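PDB 2PCQ: putative dihydrodipicolinate synthase from Thermus thermophilus, which is of unknown function but belongs to the dihydrodipicolinate synthetase family, folding as a TIM barrel in an assembly of four chains. Local coordinates for residues V132-L136 against E137-A141; D153-D157 against L158-A162; N198-P201 against R202-R205; Q220-Q223 against K224-P228. All coordinates share one frame; numbering follows the deposited sequence.

Contact 1 of 4, residues V132-L136 against E137-A141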
loop_
_atom_site.group_PDB
_atom_site.type_symbol
_atom_site.label_atom_id
_atom_site.label_comp_id
_atom_site.label_asym_id
_atom_site.label_seq_id
_atom_site.Cartn_x
_atom_site.Cartn_y
_atom_site.Cartn_z
ATOM N N VAL A 132 8.241 8.145 2.330
ATOM C CA VAL A 132 7.289 9.188 2.694
ATOM C C VAL A 132 6.989 9.991 1.440
ATOM O O VAL A 132 7.801 10.055 0.516
ATOM C CB VAL A 132 7.827 10.152 3.792
ATOM C CG1 VAL A 132 8.051 9.389 5.095
ATOM C CG2 VAL A 132 9.103 10.835 3.320
ATOM N N ASP A 133 5.819 10.609 1.411
ATOM C CA ASP A 133 5.412 11.387 0.258
ATOM C C ASP A 133 5.820 12.857 0.364
ATOM O O ASP A 133 6.162 13.348 1.438
ATOM C CB ASP A 133 3.893 11.265 0.090
ATOM C CG ASP A 133 3.390 11.892 -1.195
ATOM O OD1 ASP A 133 4.061 11.736 -2.235
ATOM O OD2 ASP A 133 2.315 12.528 -1.167
ATOM N N LEU A 134 5.826 13.531 -0.779
ATOM C CA LEU A 134 6.124 14.956 -0.871
ATOM C C LEU A 134 5.008 15.423 -1.798
ATOM O O LEU A 134 5.172 15.472 -3.018
ATOM C CB LEU A 134 7.494 15.213 -1.505
ATOM C CG LEU A 134 7.881 16.695 -1.655
ATOM C CD1 LEU A 134 7.733 17.417 -0.330
ATOM C CD2 LEU A 134 9.309 16.808 -2.149
ATOM N N PRO A 135 3.836 15.731 -1.219
ATOM C CA PRO A 135 2.654 16.182 -1.954
ATOM C C PRO A 135 2.942 17.247 -2.993
ATOM O O PRO A 135 3.753 18.141 -2.768
ATOM C CB PRO A 135 1.735 16.693 -0.848
ATOM C CG PRO A 135 2.089 15.810 0.311
ATOM C CD PRO A 135 3.594 15.777 0.235
ATOM N N LEU A 136 2.278 17.140 -4.139
ATOM C CA LEU A 136 2.451 18.121 -5.199
ATOM C C LEU A 136 1.988 19.484 -4.680
ATOM O O LEU A 136 2.500 20.524 -5.102
ATOM C CB LEU A 136 1.656 17.706 -6.445
ATOM C CG LEU A 136 2.180 16.436 -7.134
ATOM C CD1 LEU A 136 1.249 16.009 -8.265
ATOM C CD2 LEU A 136 3.587 16.692 -7.654
ATOM N N GLU A 137 1.032 19.480 -3.754
ATOM C CA GLU A 137 0.539 20.728 -3.173
ATOM C C GLU A 137 1.692 21.434 -2.466
ATOM O O GLU A 137 1.831 22.650 -2.554
ATOM C CB GLU A 137 -0.572 20.470 -2.148
ATOM C CG GLU A 137 -1.910 20.000 -2.710
ATOM C CD GLU A 137 -1.851 18.604 -3.317
ATOM O OE1 GLU A 137 -1.055 17.767 -2.834
ATOM O OE2 GLU A 137 -2.616 18.343 -4.272
ATOM N N ALA A 138 2.510 20.662 -1.751
ATOM C CA ALA A 138 3.649 21.220 -1.032
ATOM C C ALA A 138 4.697 21.727 -2.016
ATOM O O ALA A 138 5.286 22.788 -1.816
ATOM C CB ALA A 138 4.257 20.169 -0.112
ATOM N N VAL A 139 4.932 20.968 -3.082
ATOM C CA VAL A 139 5.908 21.379 -4.087
ATOM C C VAL A 139 5.490 22.714 -4.701
ATOM O O VAL A 139 6.321 23.595 -4.909
ATOM C CB VAL A 139 6.041 20.328 -5.219
ATOM C CG1 VAL A 139 7.019 20.829 -6.282
ATOM C CG2 VAL A 139 6.526 18.993 -4.647
ATOM N N GLU A 140 4.200 22.865 -4.986
ATOM C CA GLU A 140 3.701 24.099 -5.576
ATOM C C GLU A 140 3.799 25.281 -4.608
ATOM O O GLU A 140 4.039 26.414 -5.021
ATOM C CB GLU A 140 2.255 23.917 -6.051
ATOM C CG GLU A 140 1.643 25.192 -6.629
ATOM C CD GLU A 140 0.445 24.925 -7.518
ATOM O OE1 GLU A 140 -0.250 23.914 -7.301
ATOM O OE2 GLU A 140 0.190 25.739 -8.431
ATOM N N ALA A 141 3.632 25.014 -3.318
ATOM C CA ALA A 141 3.725 26.069 -2.319
ATOM C C ALA A 141 5.171 26.523 -2.150
ATOM O O ALA A 141 5.432 27.694 -1.893
ATOM C CB ALA A 141 3.174 25.577 -0.981
#
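The carbonyl of P135 takes two N-H groups from the first turn of the helix that follows it. Its O accepts V139 N at 3.1 Å and, in a weak bond, A138 N at 3.0 Å. One residue on, E140 N reaches L136 O at 2.9 Å, and the regular helical pattern is under way. V132-L134 come in as extended chain, P135 sits at the N-cap position, and E137-A141 wind straight on.

One side chain from each side folds over the junction, L134 from the loop and E137 from the helix. L134 holds CG anti to its own backbone N (chi1 179°), which carries the branch across V139 at about a right angle, with L134 CG 4.0 Å from V139 CG2. That same V139 methyl also lies 3.5 Å from P135 O, and the side chain of V139 is about 10 Å from a bound potassium ion. E137 bends at chi2 (67°), and this curl brings its OE1 within 3.6 Å of P135 CB. L136, whose CB leads away from the helix, packs on R160, F163 and Y164 of helix 158-167, while E140 turns its carboxylate to a salt bridge with R167. L134 itself packs on L123 and H125 of strand 121-125 and on L108 of helix 107-118. A proline N-cap of this kind starts helix 136-142 on the outside of the TIM barrel.

Contact 2 of 4, residues D153-D157 against L158-A162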
loop_
_atom_site.group_PDB
_atom_site.type_symbol
_atom_site.label_atom_id
_atom_site.label_comp_id
_atom_site.label_asym_id
_atom_site.label_seq_id
_atom_site.Cartn_x
_atom_site.Cartn_y
_atom_site.Cartn_z
ATOM N N ASP A 153 13.209 14.205 -8.716
ATOM C CA ASP A 153 12.136 13.257 -8.472
ATOM C C ASP A 153 12.571 11.874 -8.953
ATOM O O ASP A 153 12.697 11.635 -10.156
ATOM C CB ASP A 153 10.878 13.707 -9.221
ATOM C CG ASP A 153 9.631 12.982 -8.760
ATOM O OD1 ASP A 153 9.684 11.746 -8.602
ATOM O OD2 ASP A 153 8.591 13.648 -8.571
ATOM N N SER A 154 12.793 10.964 -8.008
ATOM C CA SER A 154 13.226 9.608 -8.335
ATOM C C SER A 154 12.093 8.590 -8.315
ATOM O O SER A 154 12.322 7.406 -8.562
ATOM C CB SER A 154 14.304 9.150 -7.345
ATOM O OG SER A 154 15.375 10.071 -7.283
ATOM N N SER A 155 10.874 9.047 -8.034
ATOM C CA SER A 155 9.718 8.152 -7.932
ATOM C C SER A 155 9.368 7.320 -9.160
ATOM O O SER A 155 8.865 6.207 -9.027
ATOM C CB SER A 155 8.472 8.943 -7.519
ATOM O OG SER A 155 8.030 9.769 -8.579
ATOM N N GLY A 156 9.619 7.850 -10.351
ATOM C CA GLY A 156 9.267 7.114 -11.550
ATOM C C GLY A 156 7.791 7.324 -11.855
ATOM O O GLY A 156 7.224 6.670 -12.724
ATOM N N ASP A 157 7.158 8.233 -11.120
ATOM C CA ASP A 157 5.747 8.541 -11.340
ATOM C C ASP A 157 5.736 9.782 -12.222
ATOM O O ASP A 157 5.814 10.904 -11.723
ATOM C CB ASP A 157 5.046 8.830 -10.006
ATOM C CG ASP A 157 3.584 9.211 -10.182
ATOM O OD1 ASP A 157 3.159 9.458 -11.330
ATOM O OD2 ASP A 157 2.858 9.274 -9.169
ATOM N N LEU A 158 5.637 9.576 -13.529
ATOM C CA LEU A 158 5.671 10.689 -14.464
ATOM C C LEU A 158 4.466 11.619 -14.429
ATOM O O LEU A 158 4.459 12.642 -15.114
ATOM C CB LEU A 158 5.932 10.185 -15.892
ATOM C CG LEU A 158 7.253 9.416 -16.090
ATOM C CD1 LEU A 158 7.767 9.631 -17.502
ATOM C CD2 LEU A 158 8.304 9.884 -15.110
ATOM N N SER A 159 3.449 11.272 -13.642
ATOM C CA SER A 159 2.290 12.147 -13.497
ATOM C C SER A 159 2.804 13.379 -12.755
ATOM O O SER A 159 2.362 14.503 -13.003
ATOM C CB SER A 159 1.188 11.477 -12.668
ATOM O OG SER A 159 0.474 10.538 -13.448
ATOM N N ARG A 160 3.747 13.157 -11.844
ATOM C CA ARG A 160 4.327 14.252 -11.071
ATOM C C ARG A 160 5.161 15.141 -11.988
ATOM O O ARG A 160 5.082 16.366 -11.917
ATOM C CB ARG A 160 5.193 13.705 -9.930
ATOM C CG ARG A 160 4.399 12.979 -8.836
ATOM C CD ARG A 160 5.324 12.365 -7.783
ATOM N NE ARG A 160 6.150 13.369 -7.113
ATOM C CZ ARG A 160 5.820 13.990 -5.982
ATOM N NH1 ARG A 160 4.675 13.713 -5.373
ATOM N NH2 ARG A 160 6.633 14.901 -5.463
ATOM N N ILE A 161 5.952 14.520 -12.859
ATOM C CA ILE A 161 6.792 15.266 -13.797
ATOM C C ILE A 161 5.905 16.117 -14.706
ATOM O O ILE A 161 6.201 17.288 -14.960
ATOM C CB ILE A 161 7.635 14.314 -14.684
ATOM C CG1 ILE A 161 8.491 13.387 -13.809
ATOM C CG2 ILE A 161 8.506 15.124 -15.634
ATOM C CD1 ILE A 161 9.571 14.080 -13.020
ATOM N N ALA A 162 4.817 15.521 -15.191
ATOM C CA ALA A 162 3.882 16.224 -16.068
ATOM C C ALA A 162 3.275 17.418 -15.338
ATOM O O ALA A 162 3.042 18.474 -15.935
ATOM C CB ALA A 162 2.777 15.271 -16.534
HETATM O O HOH W 1 1.730 8.289 -13.159
#
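D153, at the end of barrel strand 148-153, pairs with R160 in the first turn of helix 158-167, and the loop between them is built from an Asx turn followed by an ST turn. The charged contact is a salt bridge: R160 NE meets the syn lone pair of D153 OD2 at 2.9 Å, almost straight (165°) and in the guanidinium plane, although carboxylate and guanidinium planes stand 58° apart. The bend of R160 at chi3 swings the guanidinium to this oxygen, which also accepts from Y164.

Hydrogen bonds fix the loop. D153 OD1 is gripped twice, by S155 N at 3.0 Å and by S155 OG at 2.6 Å, and S155 OG in turn accepts from D157 N. At the helix start D157 is the N-cap. Its OD1 receives S159 N at 3.0 Å, on the anti side and well out of the carboxylate plane, while its carbonyl O takes R160 N.

Apolar contact is slight: D153 CB touches I161 CD1, and L158 packs on its counterpart L158 in the third subunit. S159 OG finds H177 of that subunit and also gives its hydrogen to a water, 2.6 Å from S159 OG, which donates to D157 OD1.

Contact 3 of 4, residues N198-P201 against R202-R205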
loop_
_atom_site.group_PDB
_atom_site.type_symbol
_atom_site.label_atom_id
_atom_site.label_comp_id
_atom_site.label_asym_id
_atom_site.label_seq_id
_atom_site.Cartn_x
_atom_site.Cartn_y
_atom_site.Cartn_z
ATOM N N ASN A 198 26.738 6.557 -13.413
ATOM C CA ASN A 198 28.030 6.249 -12.800
ATOM C C ASN A 198 28.727 5.243 -13.721
ATOM O O ASN A 198 29.952 5.119 -13.713
ATOM C CB ASN A 198 27.869 5.560 -11.437
ATOM C CG ASN A 198 27.482 6.511 -10.324
ATOM O OD1 ASN A 198 26.337 6.523 -9.872
ATOM N ND2 ASN A 198 28.438 7.304 -9.868
ATOM N N LEU A 199 27.930 4.518 -14.501
ATOM C CA LEU A 199 28.452 3.484 -15.389
ATOM C C LEU A 199 28.522 3.869 -16.861
ATOM O O LEU A 199 29.517 3.585 -17.530
ATOM C CB LEU A 199 27.613 2.212 -15.236
ATOM C CG LEU A 199 27.413 1.694 -13.803
ATOM C CD1 LEU A 199 26.487 0.486 -13.820
ATOM C CD2 LEU A 199 28.752 1.333 -13.183
ATOM N N ALA A 200 27.468 4.498 -17.371
ATOM C CA ALA A 200 27.437 4.904 -18.773
ATOM C C ALA A 200 27.050 6.375 -18.904
ATOM O O ALA A 200 26.075 6.711 -19.573
ATOM C CB ALA A 200 26.449 4.030 -19.545
ATOM N N PRO A 201 27.819 7.274 -18.270
ATOM C CA PRO A 201 27.532 8.713 -18.328
ATOM C C PRO A 201 27.409 9.299 -19.735
ATOM O O PRO A 201 26.560 10.157 -19.980
ATOM C CB PRO A 201 28.680 9.334 -17.529
ATOM C CG PRO A 201 29.800 8.328 -17.690
ATOM C CD PRO A 201 29.073 7.016 -17.539
ATOM N N ARG A 202 28.251 8.842 -20.658
ATOM C CA ARG A 202 28.200 9.348 -22.025
ATOM C C ARG A 202 26.934 8.905 -22.757
ATOM O O ARG A 202 26.429 9.623 -23.613
ATOM C CB ARG A 202 29.452 8.912 -22.811
ATOM C CG ARG A 202 30.726 9.667 -22.402
ATOM C CD ARG A 202 31.975 9.205 -23.168
ATOM N NE ARG A 202 32.255 7.790 -22.942
ATOM C CZ ARG A 202 31.874 6.810 -23.754
ATOM N NH1 ARG A 202 31.202 7.083 -24.866
ATOM N NH2 ARG A 202 32.141 5.549 -23.439
ATOM N N ALA A 203 26.407 7.736 -22.407
ATOM C CA ALA A 203 25.202 7.238 -23.063
ATOM C C ALA A 203 23.977 8.073 -22.702
ATOM O O ALA A 203 23.198 8.458 -23.575
ATOM C CB ALA A 203 24.970 5.782 -22.696
ATOM N N TYR A 204 23.802 8.356 -21.414
ATOM C CA TYR A 204 22.660 9.153 -20.984
ATOM C C TYR A 204 22.773 10.577 -21.514
ATOM O O TYR A 204 21.767 11.223 -21.795
ATOM C CB TYR A 204 22.546 9.116 -19.456
ATOM C CG TYR A 204 22.004 7.784 -18.977
ATOM C CD1 TYR A 204 20.647 7.477 -19.108
ATOM C CD2 TYR A 204 22.858 6.795 -18.486
ATOM C CE1 TYR A 204 20.155 6.217 -18.768
ATOM C CE2 TYR A 204 22.375 5.530 -18.146
ATOM C CZ TYR A 204 21.024 5.250 -18.292
ATOM O OH TYR A 204 20.546 4.003 -17.972
ATOM N N ARG A 205 24.003 11.056 -21.669
ATOM C CA ARG A 205 24.243 12.394 -22.209
ATOM C C ARG A 205 23.795 12.408 -23.677
ATOM O O ARG A 205 23.149 13.351 -24.142
ATOM C CB ARG A 205 25.736 12.727 -22.133
ATOM C CG ARG A 205 26.130 14.014 -22.843
ATOM C CD ARG A 205 25.774 15.219 -21.992
ATOM N NE ARG A 205 24.773 16.071 -22.609
ATOM C CZ ARG A 205 24.279 17.168 -22.043
ATOM N NH1 ARG A 205 24.696 17.543 -20.840
ATOM N NH2 ARG A 205 23.375 17.894 -22.686
#
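A200 and A203 make the close-packed heart of this helix start, their CB atoms 3.9 Å apart. A200 is the N-cap residue, and its carbonyl O turns into the first turn, where it is approached by A203 N at 3.0 Å and Y204 N at 3.4 Å; both bonds are weak, the first bent, the second straight but long. The ring of Y204 comes up obliquely beside the same oxygen, with CD2 3.4 Å from A200 O. In P201, first residue of the helix, the carbonyl O accepts the firmer bond, from R205 N at 3.2 Å.

The two arginines form the looser side. Both are partly exposed, and both carry their charge away from the turn. R202 bends at chi3 and gives NH2 to the carbonyl O of G280, with a weak bond from NH1 to a glycerol. R205, bent at chi2 and chi3, forms salt bridges with D33 and D209.

On the packed side, A203 and Y204 lie against L226 of helix 216-247, A203 also touches W281, and Y204 reaches I2 of strand 2-6, so the start of helix 201-212 is wedged between the barrel wall and the long helix that follows it.

Contact 4 of 4, residues Q220-Q223 against K224-P228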
loop_
_atom_site.group_PDB
_atom_site.type_symbol
_atom_site.label_atom_id
_atom_site.label_comp_id
_atom_site.label_asym_id
_atom_site.label_seq_id
_atom_site.Cartn_x
_atom_site.Cartn_y
_atom_site.Cartn_z
ATOM N N GLN A 220 14.767 7.230 -28.959
ATOM C CA GLN A 220 14.030 6.029 -28.589
ATOM C C GLN A 220 14.898 4.777 -28.643
ATOM O O GLN A 220 14.801 3.922 -27.767
ATOM C CB GLN A 220 12.798 5.857 -29.486
ATOM C CG GLN A 220 11.746 6.945 -29.293
ATOM C CD GLN A 220 10.511 6.722 -30.141
ATOM O OE1 GLN A 220 10.603 6.569 -31.357
ATOM N NE2 GLN A 220 9.342 6.713 -29.503
ATOM N N GLU A 221 15.751 4.662 -29.659
ATOM C CA GLU A 221 16.614 3.487 -29.761
ATOM C C GLU A 221 17.613 3.431 -28.615
ATOM O O GLU A 221 17.908 2.355 -28.092
ATOM C CB GLU A 221 17.368 3.465 -31.098
ATOM C CG GLU A 221 16.497 3.112 -32.302
ATOM C CD GLU A 221 15.782 1.776 -32.141
ATOM O OE1 GLU A 221 16.468 0.751 -31.934
ATOM O OE2 GLU A 221 14.535 1.749 -32.221
ATOM N N LEU A 222 18.139 4.586 -28.222
ATOM C CA LEU A 222 19.100 4.617 -27.126
ATOM C C LEU A 222 18.383 4.343 -25.802
ATOM O O LEU A 222 18.926 3.678 -24.917
ATOM C CB LEU A 222 19.820 5.970 -27.090
ATOM C CG LEU A 222 21.072 6.061 -26.213
ATOM C CD1 LEU A 222 21.961 4.844 -26.445
ATOM C CD2 LEU A 222 21.826 7.352 -26.531
ATOM N N GLN A 223 17.158 4.849 -25.680
ATOM C CA GLN A 223 16.346 4.639 -24.482
ATOM C C GLN A 223 16.088 3.138 -24.310
ATOM O O GLN A 223 16.164 2.604 -23.202
ATOM C CB GLN A 223 15.024 5.410 -24.617
ATOM C CG GLN A 223 13.819 4.850 -23.847
ATOM C CD GLN A 223 13.936 4.960 -22.340
ATOM O OE1 GLN A 223 14.428 5.960 -21.805
ATOM N NE2 GLN A 223 13.454 3.938 -21.640
ATOM N N LYS A 224 15.792 2.458 -25.412
ATOM C CA LYS A 224 15.547 1.022 -25.370
ATOM C C LYS A 224 16.837 0.276 -25.032
ATOM O O LYS A 224 16.827 -0.687 -24.263
ATOM C CB LYS A 224 15.000 0.548 -26.720
ATOM C CG LYS A 224 13.618 1.106 -27.033
ATOM C CD LYS A 224 13.278 1.022 -28.515
ATOM C CE LYS A 224 13.230 -0.408 -29.007
ATOM N NZ LYS A 224 12.903 -0.461 -30.462
ATOM N N LYS A 225 17.949 0.729 -25.603
ATOM C CA LYS A 225 19.243 0.103 -25.358
ATOM C C LYS A 225 19.666 0.208 -23.895
ATOM O O LYS A 225 20.235 -0.732 -23.333
ATOM C CB LYS A 225 20.315 0.745 -26.240
ATOM C CG LYS A 225 21.718 0.187 -26.016
ATOM C CD LYS A 225 22.722 0.804 -26.980
ATOM C CE LYS A 225 22.408 0.429 -28.424
ATOM N NZ LYS A 225 22.471 -1.045 -28.635
ATOM N N LEU A 226 19.380 1.352 -23.278
ATOM C CA LEU A 226 19.753 1.580 -21.884
ATOM C C LEU A 226 18.736 1.077 -20.853
ATOM O O LEU A 226 19.031 1.034 -19.657
ATOM C CB LEU A 226 20.011 3.076 -21.656
ATOM C CG LEU A 226 21.152 3.708 -22.462
ATOM C CD1 LEU A 226 21.201 5.216 -22.212
ATOM C CD2 LEU A 226 22.474 3.053 -22.070
ATOM N N PHE A 227 17.548 0.694 -21.303
ATOM C CA PHE A 227 16.522 0.221 -20.378
ATOM C C PHE A 227 16.968 -0.918 -19.447
ATOM O O PHE A 227 16.790 -0.832 -18.235
ATOM C CB PHE A 227 15.269 -0.223 -21.141
ATOM C CG PHE A 227 14.197 -0.790 -20.249
ATOM C CD1 PHE A 227 13.335 0.054 -19.550
ATOM C CD2 PHE A 227 14.096 -2.166 -20.051
ATOM C CE1 PHE A 227 12.388 -0.465 -18.663
ATOM C CE2 PHE A 227 13.154 -2.698 -19.165
ATOM C CZ PHE A 227 12.300 -1.846 -18.469
ATOM N N PRO A 228 17.540 -2.004 -20.002
ATOM C CA PRO A 228 17.982 -3.125 -19.163
ATOM C C PRO A 228 18.975 -2.719 -18.078
ATOM O O PRO A 228 18.889 -3.191 -16.943
ATOM C CB PRO A 228 18.588 -4.096 -20.177
ATOM C CG PRO A 228 17.767 -3.844 -21.404
ATOM C CD PRO A 228 17.711 -2.330 -21.429
#
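E221 and K224 form the charged contact along one flank of the helix, lying side by side and pointing the same way. K224 NZ stands 3.3 Å from E221 OE2 in a salt bridge on the syn side of the carboxylate, 27° out of its plane. The bends at chi2 of E221 and chi3 of K224 (63°) bring the two ends together. On its way there the aliphatic part of K224 passes over the backbone, CG coming to 3.1 Å from Q220 O.

Backbone hydrogen bonds tie the two segments turn to turn: K224 N to Q220 O, K225 N to E221 O, and L226 N to L222 O at 2.9 Å. This is the i to i+4 pattern of an alpha-helix, here within the long helix 216-247 that packs beside helix 201-212 on the outside of the TIM barrel. The pattern breaks at P228, whose N has no hydrogen to offer the preceding turn, and the helix kinks there; F227 N makes a weak bond to K224 O at 3.3 Å.

Apolar contacts lie on another face. L222 and L226 cross obliquely, with L222 CG 4.1 Å from L226 CD1, and L222 CD1 also rests on the methylene CD of K225, whose NZ goes on to a salt bridge with E279.

The two glutamine amides find partners beyond the helix. Within the chain, Q223 gives NE2 to P179 O and accepts from L182 N at OE1, and that NE2 also stands at the edge of the F227 ring, 4.4 Å from F227 CD1. Q220 NE2 bonds to A186 O of the third subunit.

In the fold
The four contacts come in series along the chain, among the helices around the eight-stranded TIM barrel. Contacts 1, 2 and 3 sit where loops enter helices 136-142, 158-167 and 201-212; contact 4 lies within the long helix 216-247, which follows the last strand and helix 201-212. Contacts 1 and 2, with centres about 12 Å apart, are joined through R160, which bonds to L134 O. Contacts 3 and 4, also about 12 Å apart between centres, touch where A203 meets L222. Contacts 1 and 3, with centres about 30 Å apart, lie on opposite sides of the chain's centre, while contacts 2 and 4 approach to about 9 Å between nearest atoms. Both of these touch the third subunit, so their helices also take part in the assembly.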